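Local atomic coordinates of diguanylate cyclase (Xanthomonas campestris pv. campestris, PDB entry 5H5O), a protein that binds cyclic GMP through its cyclic nucleotide-binding domain and probably makes cyclic di-GMP from two GTP molecules with its GGDEF domain. Residues T37-V42 with L69-G74; A12-F17 with I91-D96; H3-A8 with P62-G67. All blocks are in the same frame, centred on the assembly; numbering follows the deposited sequence.

Interaction 1. Residues T37-V42 with L69-G74; sequences TQMFIV and LGLLIG. With PCG (cyclic guanosine monophosphate), chain C.
Leu71, on the short helix 68-72, reaches across to Thr37 and Met39 where strand 39-44 begins, and so joins the phosphate-binding cassette of a cyclic nucleotide-binding domain to its beta sandwich. Its chi1 of 179° sets CG anti to the backbone N, and the two methyls beyond it meet different partners. CD1 closes on the backbone of the loop, 3.2 Å from Thr37 O. CD2 instead meets the side chain of Met39, a selenomethionine, at 3.7 Å from its CG, with SE equally near; the two side chains cross obliquely. Thr37 takes part chiefly through its main chain, for its CB is directed away from the helix. Its CA-H points almost straight at Gly70 O (Thr37 CA to Gly70 O 3.4 Å, 173° at the hydrogen), and Leu71 CA returns a similar contact to Thr37 O at 3.5 Å. No conventional hydrogen bond spans the two segments. Around this join, Gln38 O is hydrogen-bonded to Arg78, itself a ligand-binding residue, while Leu69 packs on Val121 and Leu72 on Ile117 of the second subunit. Cyclic GMP lies beside the same helix: Gly70, with no side chain to stand in the way of the phosphate, gives a weak hydrogen bond from its N to O1A of the nucleotide, 3.4 Å long.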
loop_
_atom_site.group_PDB
_atom_site.type_symbol
_atom_site.label_atom_id
_atom_site.label_comp_id
_atom_site.label_asym_id
_atom_site.label_seq_id
_atom_site.Cartn_x
_atom_site.Cartn_y
_atom_site.Cartn_z
ATOM N N THR A 37 13.781 -1.030 -9.426
ATOM C CA THR A 37 13.504 -1.833 -8.247
ATOM C C THR A 37 14.034 -1.191 -6.965
ATOM O O THR A 37 14.050 -1.819 -5.915
ATOM C CB THR A 37 14.109 -3.230 -8.392
ATOM O OG1 THR A 37 15.517 -3.098 -8.612
ATOM C CG2 THR A 37 13.477 -3.954 -9.581
ATOM N N GLN A 38 14.465 0.060 -7.038
ATOM C CA GLN A 38 14.902 0.727 -5.819
ATOM C C GLN A 38 14.026 1.927 -5.551
ATOM O O GLN A 38 13.448 2.491 -6.477
ATOM C CB GLN A 38 16.363 1.167 -5.916
ATOM C CG GLN A 38 16.611 2.064 -7.067
ATOM C CD GLN A 38 17.254 1.351 -8.217
ATOM O OE1 GLN A 38 16.570 0.827 -9.100
ATOM N NE2 GLN A 38 18.585 1.331 -8.227
HETATM N N MSE A 39 13.907 2.299 -4.277
HETATM C CA MSE A 39 13.229 3.531 -3.913
HETATM C C MSE A 39 14.268 4.525 -3.440
HETATM O O MSE A 39 15.435 4.172 -3.225
HETATM C CB MSE A 39 12.223 3.312 -2.792
HETATM C CG MSE A 39 12.849 2.866 -1.488
HETATM SE SE MSE A 39 11.540 2.952 -0.062
HETATM C CE MSE A 39 11.474 4.877 0.225
ATOM N N PHE A 40 13.830 5.761 -3.248
ATOM C CA PHE A 40 14.737 6.841 -2.878
ATOM C C PHE A 40 14.176 7.754 -1.803
ATOM O O PHE A 40 12.981 8.025 -1.768
ATOM C CB PHE A 40 15.061 7.678 -4.111
ATOM C CG PHE A 40 15.755 6.911 -5.184
ATOM C CD1 PHE A 40 17.135 6.758 -5.156
ATOM C CD2 PHE A 40 15.033 6.324 -6.215
ATOM C CE1 PHE A 40 17.785 6.037 -6.149
ATOM C CE2 PHE A 40 15.674 5.606 -7.205
ATOM C CZ PHE A 40 17.050 5.457 -7.171
ATOM N N ILE A 41 15.050 8.253 -0.934
ATOM C CA ILE A 41 14.665 9.337 -0.036
ATOM C C ILE A 41 15.538 10.580 -0.275
ATOM O O ILE A 41 16.780 10.501 -0.266
ATOM C CB ILE A 41 14.737 8.911 1.452
ATOM C CG1 ILE A 41 13.965 7.598 1.688
ATOM C CG2 ILE A 41 14.214 10.019 2.327
ATOM C CD1 ILE A 41 14.490 6.750 2.853
ATOM N N VAL A 42 14.893 11.717 -0.507
ATOM C CA VAL A 42 15.617 12.983 -0.618
ATOM C C VAL A 42 16.164 13.398 0.755
ATOM O O VAL A 42 15.415 13.468 1.734
ATOM C CB VAL A 42 14.707 14.116 -1.145
ATOM C CG1 VAL A 42 15.527 15.390 -1.466
ATOM C CG2 VAL A 42 13.905 13.654 -2.385
ATOM N N LEU A 69 6.928 2.066 -5.139
ATOM C CA LEU A 69 6.187 1.192 -6.060
ATOM C C LEU A 69 7.125 0.304 -6.874
ATOM O O LEU A 69 6.894 -0.903 -7.010
ATOM C CB LEU A 69 5.310 2.006 -7.023
ATOM C CG LEU A 69 4.256 2.933 -6.411
ATOM C CD1 LEU A 69 3.431 3.609 -7.509
ATOM C CD2 LEU A 69 3.348 2.178 -5.435
ATOM N N GLY A 70 8.177 0.913 -7.420
ATOM C CA GLY A 70 9.187 0.176 -8.152
ATOM C C GLY A 70 9.856 -0.852 -7.260
ATOM O O GLY A 70 10.185 -1.962 -7.677
ATOM N N LEU A 71 10.041 -0.480 -6.007
ATOM C CA LEU A 71 10.670 -1.358 -5.039
ATOM C C LEU A 71 9.781 -2.568 -4.704
ATOM O O LEU A 71 10.263 -3.691 -4.629
ATOM C CB LEU A 71 10.970 -0.570 -3.775
ATOM C CG LEU A 71 11.619 -1.335 -2.616
ATOM C CD1 LEU A 71 13.087 -1.606 -2.898
ATOM C CD2 LEU A 71 11.448 -0.570 -1.311
ATOM N N LEU A 72 8.482 -2.328 -4.531
ATOM C CA LEU A 72 7.584 -3.308 -3.915
ATOM C C LEU A 72 6.826 -4.199 -4.911
ATOM O O LEU A 72 6.331 -5.275 -4.557
ATOM C CB LEU A 72 6.581 -2.577 -3.034
ATOM C CG LEU A 72 7.191 -1.932 -1.786
ATOM C CD1 LEU A 72 6.209 -0.985 -1.096
ATOM C CD2 LEU A 72 7.695 -3.015 -0.835
ATOM N N ILE A 73 6.733 -3.738 -6.150
ATOM C CA ILE A 73 5.913 -4.380 -7.164
ATOM C C ILE A 73 6.799 -4.829 -8.312
ATOM O O ILE A 73 7.335 -4.007 -9.037
ATOM C CB ILE A 73 4.889 -3.382 -7.684
ATOM C CG1 ILE A 73 4.117 -2.797 -6.502
ATOM C CG2 ILE A 73 3.924 -4.021 -8.697
ATOM C CD1 ILE A 73 3.318 -1.590 -6.893
ATOM N N GLY A 74 6.960 -6.136 -8.472
ATOM C CA GLY A 74 7.788 -6.658 -9.543
ATOM C C GLY A 74 7.297 -6.232 -10.916
ATOM O O GLY A 74 6.089 -6.197 -11.166
HETATM P PA PCG C . 7.578 4.866 -8.954
HETATM O O1A PCG C . 8.748 4.016 -8.586
HETATM O O2A PCG C . 6.360 4.576 -9.774
HETATM O "O5'" PCG C . 8.280 5.877 -9.392
HETATM C "C5'" PCG C . 7.553 7.089 -9.610
HETATM C "C4'" PCG C . 7.063 7.452 -8.234
HETATM O "O4'" PCG C . 6.260 8.583 -8.015
HETATM C "C3'" PCG C . 6.304 6.326 -7.603
HETATM O "O3'" PCG C . 7.135 5.135 -7.596
HETATM C "C2'" PCG C . 5.927 6.970 -6.298
HETATM O "O2'" PCG C . 6.833 6.784 -5.208
HETATM C "C1'" PCG C . 5.879 8.466 -6.649
HETATM N N9 PCG C . 4.633 9.297 -6.748
HETATM C C8 PCG C . 4.483 10.509 -6.202
HETATM N N7 PCG C . 3.262 11.016 -6.447
HETATM C C5 PCG C . 2.594 10.131 -7.165
HETATM C C6 PCG C . 1.235 10.040 -7.760
HETATM O O6 PCG C . 0.443 10.977 -7.609
HETATM N N1 PCG C . 0.894 8.921 -8.457
HETATM C C2 PCG C . 1.754 7.889 -8.628
HETATM N N2 PCG C . 1.356 6.807 -9.330
HETATM N N3 PCG C . 3.036 7.904 -8.103
HETATM C C4 PCG C . 3.489 8.979 -7.379
#

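Interaction 2. Residues A12-F17 with I91-D96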
loop_
_atom_site.group_PDB
_atom_site.type_symbol
_atom_site.label_atom_id
_atom_site.label_comp_id
_atom_site.label_asym_id
_atom_site.label_seq_id
_atom_site.Cartn_x
_atom_site.Cartn_y
_atom_site.Cartn_z
ATOM N N ALA A 12 17.313 7.294 9.599
ATOM C CA ALA A 12 18.560 6.695 10.059
ATOM C C ALA A 12 18.718 5.251 9.574
ATOM O O ALA A 12 19.779 4.877 9.057
ATOM C CB ALA A 12 18.675 6.748 11.589
ATOM N N PHE A 13 17.671 4.441 9.746
ATOM C CA PHE A 13 17.768 3.029 9.374
ATOM C C PHE A 13 17.799 2.769 7.869
ATOM O O PHE A 13 18.544 1.898 7.415
ATOM C CB PHE A 13 16.706 2.170 10.076
ATOM C CG PHE A 13 17.077 1.809 11.485
ATOM C CD1 PHE A 13 18.073 0.870 11.735
ATOM C CD2 PHE A 13 16.466 2.435 12.562
ATOM C CE1 PHE A 13 18.442 0.539 13.042
ATOM C CE2 PHE A 13 16.820 2.109 13.879
ATOM C CZ PHE A 13 17.813 1.155 14.120
ATOM N N PHE A 14 16.979 3.495 7.110
ATOM C CA PHE A 14 17.013 3.387 5.657
ATOM C C PHE A 14 18.374 3.847 5.142
ATOM O O PHE A 14 18.912 3.262 4.203
ATOM C CB PHE A 14 15.906 4.225 5.010
ATOM C CG PHE A 14 14.550 3.543 4.997
ATOM C CD1 PHE A 14 13.937 3.220 3.797
ATOM C CD2 PHE A 14 13.911 3.207 6.185
ATOM C CE1 PHE A 14 12.690 2.580 3.776
ATOM C CE2 PHE A 14 12.673 2.583 6.174
ATOM C CZ PHE A 14 12.057 2.276 4.954
ATOM N N ALA A 15 18.909 4.912 5.742
ATOM C CA ALA A 15 20.255 5.368 5.383
ATOM C C ALA A 15 21.283 4.258 5.590
ATOM O O ALA A 15 22.081 3.968 4.700
ATOM C CB ALA A 15 20.633 6.606 6.194
ATOM N N ARG A 16 21.263 3.626 6.757
ATOM C CA ARG A 16 22.235 2.563 7.053
ATOM C C ARG A 16 22.122 1.283 6.210
ATOM O O ARG A 16 23.130 0.721 5.792
ATOM C CB ARG A 16 22.229 2.228 8.544
ATOM C CG ARG A 16 22.871 3.345 9.383
ATOM C CD ARG A 16 22.922 3.002 10.831
ATOM N NE ARG A 16 23.683 1.786 11.055
ATOM C CZ ARG A 16 25.010 1.723 11.113
ATOM N NH1 ARG A 16 25.752 2.823 10.972
ATOM N NH2 ARG A 16 25.599 0.545 11.318
ATOM N N PHE A 17 20.902 0.827 5.958
ATOM C CA PHE A 17 20.692 -0.381 5.151
ATOM C C PHE A 17 20.881 -0.103 3.663
ATOM O O PHE A 17 21.174 -1.004 2.885
ATOM C CB PHE A 17 19.301 -0.982 5.421
ATOM C CG PHE A 17 19.235 -1.784 6.683
ATOM C CD1 PHE A 17 19.193 -3.170 6.638
ATOM C CD2 PHE A 17 19.258 -1.154 7.928
ATOM C CE1 PHE A 17 19.156 -3.922 7.816
ATOM C CE2 PHE A 17 19.205 -1.889 9.098
ATOM C CZ PHE A 17 19.157 -3.285 9.041
ATOM N N ILE A 91 19.046 9.068 -0.269
ATOM C CA ILE A 91 19.228 7.688 0.180
ATOM C C ILE A 91 18.668 6.773 -0.904
ATOM O O ILE A 91 17.520 6.925 -1.334
ATOM C CB ILE A 91 18.483 7.400 1.490
ATOM C CG1 ILE A 91 19.071 8.241 2.632
ATOM C CG2 ILE A 91 18.526 5.886 1.822
ATOM C CD1 ILE A 91 18.075 8.461 3.755
ATOM N N GLU A 92 19.491 5.843 -1.366
ATOM C CA GLU A 92 19.055 4.845 -2.329
ATOM C C GLU A 92 18.918 3.489 -1.636
ATOM O O GLU A 92 19.880 2.968 -1.073
ATOM C CB GLU A 92 20.044 4.772 -3.479
ATOM C CG GLU A 92 19.759 3.712 -4.528
ATOM C CD GLU A 92 20.820 3.703 -5.618
ATOM O OE1 GLU A 92 20.964 4.716 -6.330
ATOM O OE2 GLU A 92 21.515 2.682 -5.754
ATOM N N LEU A 93 17.713 2.925 -1.682
ATOM C CA LEU A 93 17.416 1.667 -1.009
ATOM C C LEU A 93 17.045 0.587 -2.032
ATOM O O LEU A 93 16.011 0.670 -2.689
ATOM C CB LEU A 93 16.272 1.902 -0.031
ATOM C CG LEU A 93 16.040 1.112 1.262
ATOM C CD1 LEU A 93 15.099 -0.003 1.020
ATOM C CD2 LEU A 93 17.318 0.628 1.970
ATOM N N ALA A 94 17.906 -0.416 -2.169
ATOM C CA ALA A 94 17.709 -1.475 -3.148
ATOM C C ALA A 94 16.813 -2.587 -2.620
ATOM O O ALA A 94 16.601 -2.723 -1.412
ATOM C CB ALA A 94 19.065 -2.048 -3.603
ATOM N N HIS A 95 16.301 -3.384 -3.551
ATOM C CA HIS A 95 15.417 -4.503 -3.248
ATOM C C HIS A 95 15.947 -5.381 -2.113
ATOM O O HIS A 95 15.227 -5.659 -1.152
ATOM C CB HIS A 95 15.218 -5.343 -4.516
ATOM C CG HIS A 95 14.295 -6.505 -4.335
ATOM N ND1 HIS A 95 14.736 -7.752 -3.942
ATOM C CD2 HIS A 95 12.953 -6.608 -4.489
ATOM C CE1 HIS A 95 13.703 -8.573 -3.868
ATOM N NE2 HIS A 95 12.611 -7.904 -4.193
ATOM N N ASP A 96 17.203 -5.813 -2.233
ATOM C CA ASP A 96 17.844 -6.650 -1.220
ATOM C C ASP A 96 17.996 -5.928 0.114
ATOM O O ASP A 96 17.849 -6.547 1.178
ATOM C CB ASP A 96 19.222 -7.131 -1.697
ATOM C CG ASP A 96 19.132 -8.182 -2.798
ATOM O OD1 ASP A 96 18.041 -8.774 -2.976
ATOM O OD2 ASP A 96 20.160 -8.420 -3.479
#
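Phe14 and Leu93 meet at about a right angle, CD1 of the ring lying 3.9 Å from Leu93 CG in an oblique approach. Beyond CG, the leucine turns its CD2 methyl toward the helix backbone, where it rests 3.8 Å from Phe14 O and also touches the last turn at Phe17, with Leu93 CD2 to Phe17 C at 4.0 Å. Ile91, two residues earlier on the same side of the strand, divides its two branches between neighbouring helix residues. Its CG2, anti to the backbone N, packs on the Phe14 carbonyl (Ile91 CG2 to Phe14 O 3.6 Å), whereas CD1, at the end of the other branch, meets Ala15 CB at 4.0 Å. The CA atoms of Ala15 and Ile91 are 5.8 Å apart, and the axes of helix 12-17 and strand 91-93 approach to 7.6 Å at an angle of 67°. This is the N-terminal helix of a cyclic nucleotide-binding domain laid across a sheet of its beta sandwich, held by apolar contacts with no hydrogen bond between the two segments. The strand is set in place by backbone hydrogen bonds from Ile91 to Ile41 and from Leu93 to Met39, while Glu92, directed away from the helix, forms a salt bridge with Arg21. Phe14 is bounded further out by Leu101 of helix 95-104 and by Phe112 of helix 106-121, whose ring plane stands at about 60° to its own. Phe17 packs on Arg100 and Leu101.

Interaction 3. Residues H3-A8 with P62-G67; sequences HALMTA and PGEFFG. With PCG (cyclic guanosine monophosphate), chain C.
Met6, a selenomethionine, and Phe65 cross at about a right angle in a Met-aromatic contact: SE lies 4.3 Å from the centroid of the Phe65 ring and 50° off its normal, closest to CD2 at 3.4 Å. The Met6 chain is bent at chi2 and chi3. The same ring carbon, CD2 of Phe65, has the Ala4 methyl CB at 3.4 Å, again obliquely, though Ala4, like His3, is poorly ordered. The ring also meets Phe112 edge-to-face. Glu64, extended beyond CG, touches Leu5 CD1 with its own CG at 3.8 Å and brings OE1 to 3.7 Å from His3 ND1; its carboxylate is only 18° from parallel to the imidazole, and its OE2 is hydrogen-bonded to Gly61 N. The backbones join where Met6 N donates to Gly63 O at 3.0 Å, while Leu5 CA approaches that oxygen too. Past Phe66, Gly67 N gives a hydrogen bond of 2.7 Å to O2' of cyclic GMP. The segment leading into the N-terminal helix thus packs against the short strand that enters the phosphate-binding cassette of a cyclic nucleotide-binding domain.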
loop_
_atom_site.group_PDB
_atom_site.type_symbol
_atom_site.label_atom_id
_atom_site.label_comp_id
_atom_site.label_asym_id
_atom_site.label_seq_id
_atom_site.Cartn_x
_atom_site.Cartn_y
_atom_site.Cartn_z
ATOM N N HIS A 3 2.405 15.270 1.857
ATOM C CA HIS A 3 3.808 15.134 1.476
ATOM C C HIS A 3 4.435 13.994 2.273
ATOM O O HIS A 3 4.119 13.806 3.446
ATOM C CB HIS A 3 4.575 16.441 1.709
ATOM C CG HIS A 3 4.298 17.496 0.683
ATOM N ND1 HIS A 3 5.178 18.523 0.414
ATOM C CD2 HIS A 3 3.241 17.683 -0.145
ATOM C CE1 HIS A 3 4.676 19.297 -0.532
ATOM N NE2 HIS A 3 3.501 18.809 -0.889
ATOM N N ALA A 4 5.320 13.246 1.623
ATOM C CA ALA A 4 5.903 12.022 2.173
ATOM C C ALA A 4 6.389 12.117 3.625
ATOM O O ALA A 4 5.628 11.867 4.557
ATOM C CB ALA A 4 7.024 11.536 1.266
ATOM N N LEU A 5 7.655 12.470 3.804
ATOM C CA LEU A 5 8.289 12.526 5.130
ATOM C C LEU A 5 8.418 11.185 5.865
ATOM O O LEU A 5 7.446 10.592 6.334
ATOM C CB LEU A 5 7.684 13.610 6.034
ATOM C CG LEU A 5 8.515 14.896 6.122
ATOM C CD1 LEU A 5 8.974 15.403 4.746
ATOM C CD2 LEU A 5 7.745 15.988 6.834
HETATM N N MSE A 6 9.654 10.719 5.936
HETATM C CA MSE A 6 10.022 9.608 6.774
HETATM C C MSE A 6 10.055 10.105 8.214
HETATM O O MSE A 6 10.115 11.321 8.452
HETATM C CB MSE A 6 11.418 9.120 6.379
HETATM C CG MSE A 6 11.647 9.054 4.884
HETATM SE SE MSE A 6 10.679 7.582 4.162
HETATM C CE MSE A 6 11.653 6.114 4.991
ATOM N N THR A 7 10.027 9.169 9.162
ATOM C CA THR A 7 10.315 9.471 10.568
ATOM C C THR A 7 11.849 9.539 10.767
ATOM O O THR A 7 12.626 9.174 9.866
ATOM C CB THR A 7 9.731 8.393 11.500
ATOM O OG1 THR A 7 10.412 7.161 11.276
ATOM C CG2 THR A 7 8.228 8.189 11.237
ATOM N N ALA A 8 12.289 10.020 11.924
ATOM C CA ALA A 8 13.729 10.097 12.204
ATOM C C ALA A 8 14.335 8.678 12.184
ATOM O O ALA A 8 15.385 8.429 11.586
ATOM C CB ALA A 8 13.974 10.766 13.543
ATOM N N PRO A 62 13.791 17.524 1.102
ATOM C CA PRO A 62 14.441 16.676 2.108
ATOM C C PRO A 62 13.472 15.877 2.982
ATOM O O PRO A 62 12.489 16.415 3.481
ATOM C CB PRO A 62 15.217 17.694 2.944
ATOM C CG PRO A 62 15.637 18.746 1.909
ATOM C CD PRO A 62 14.484 18.827 0.940
ATOM N N GLY A 63 13.745 14.592 3.161
ATOM C CA GLY A 63 12.857 13.766 3.964
ATOM C C GLY A 63 11.685 13.140 3.215
ATOM O O GLY A 63 10.976 12.279 3.764
ATOM N N GLU A 64 11.470 13.545 1.963
ATOM C CA GLU A 64 10.412 12.925 1.165
ATOM C C GLU A 64 10.926 11.719 0.384
ATOM O O GLU A 64 12.078 11.700 -0.064
ATOM C CB GLU A 64 9.748 13.945 0.234
ATOM C CG GLU A 64 8.833 14.937 0.954
ATOM C CD GLU A 64 8.329 16.044 0.029
ATOM O OE1 GLU A 64 7.362 15.797 -0.719
ATOM O OE2 GLU A 64 8.910 17.154 0.038
ATOM N N PHE A 65 10.066 10.719 0.222
ATOM C CA PHE A 65 10.451 9.470 -0.424
ATOM C C PHE A 65 9.632 9.194 -1.670
ATOM O O PHE A 65 8.541 9.723 -1.835
ATOM C CB PHE A 65 10.325 8.307 0.557
ATOM C CG PHE A 65 8.907 7.952 0.896
ATOM C CD1 PHE A 65 8.201 7.031 0.122
ATOM C CD2 PHE A 65 8.282 8.515 1.995
ATOM C CE1 PHE A 65 6.891 6.694 0.432
ATOM C CE2 PHE A 65 6.972 8.171 2.320
ATOM C CZ PHE A 65 6.276 7.259 1.528
ATOM N N PHE A 66 10.180 8.386 -2.562
ATOM C CA PHE A 66 9.505 8.073 -3.818
ATOM C C PHE A 66 10.134 6.837 -4.404
ATOM O O PHE A 66 11.254 6.482 -4.043
ATOM C CB PHE A 66 9.618 9.236 -4.813
ATOM C CG PHE A 66 11.045 9.604 -5.190
ATOM C CD1 PHE A 66 11.615 9.140 -6.368
ATOM C CD2 PHE A 66 11.797 10.440 -4.383
ATOM C CE1 PHE A 66 12.919 9.501 -6.736
ATOM C CE2 PHE A 66 13.109 10.805 -4.741
ATOM C CZ PHE A 66 13.665 10.347 -5.911
ATOM N N GLY A 67 9.420 6.180 -5.311
ATOM C CA GLY A 67 9.952 4.994 -5.949
ATOM C C GLY A 67 9.653 3.697 -5.223
ATOM O O GLY A 67 10.121 2.634 -5.646
HETATM P PA PCG C . 7.578 4.866 -8.954
HETATM O O1A PCG C . 8.748 4.016 -8.586
HETATM O O2A PCG C . 6.360 4.576 -9.774
HETATM O "O5'" PCG C . 8.280 5.877 -9.392
HETATM C "C5'" PCG C . 7.553 7.089 -9.610
HETATM C "C4'" PCG C . 7.063 7.452 -8.234
HETATM O "O4'" PCG C . 6.260 8.583 -8.015
HETATM C "C3'" PCG C . 6.304 6.326 -7.603
HETATM O "O3'" PCG C . 7.135 5.135 -7.596
HETATM C "C2'" PCG C . 5.927 6.970 -6.298
HETATM O "O2'" PCG C . 6.833 6.784 -5.208
HETATM C "C1'" PCG C . 5.879 8.466 -6.649
HETATM N N9 PCG C . 4.633 9.297 -6.748
HETATM C C8 PCG C . 4.483 10.509 -6.202
HETATM N N7 PCG C . 3.262 11.016 -6.447
HETATM C C5 PCG C . 2.594 10.131 -7.165
HETATM C C6 PCG C . 1.235 10.040 -7.760
HETATM O O6 PCG C . 0.443 10.977 -7.609
HETATM N N1 PCG C . 0.894 8.921 -8.457
HETATM C C2 PCG C . 1.754 7.889 -8.628
HETATM N N2 PCG C . 1.356 6.807 -9.330
HETATM N N3 PCG C . 3.036 7.904 -8.103
HETATM C C4 PCG C . 3.489 8.979 -7.379
#

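Strand 39-44 ties the three interactions together. Within one antiparallel sheet it pairs with the strand of interaction 2, Ile41 O lying 2.7 Å from Ile91 N, and on its other side with that of interaction 3, where Phe40 N is 2.8 Å from Phe66 O. Interactions 2 and 3 also meet in the apolar core, Phe14 CZ being 3.9 Å from Met6 CE. Interactions 1 and 3 both touch cyclic GMP, through consecutive elements of the chain: strand 65-66 leads to the ribose, helix 68-72 to the phosphate. Interaction 2 stands farther back, the Phe14 side chain about 12 Å from the nucleotide.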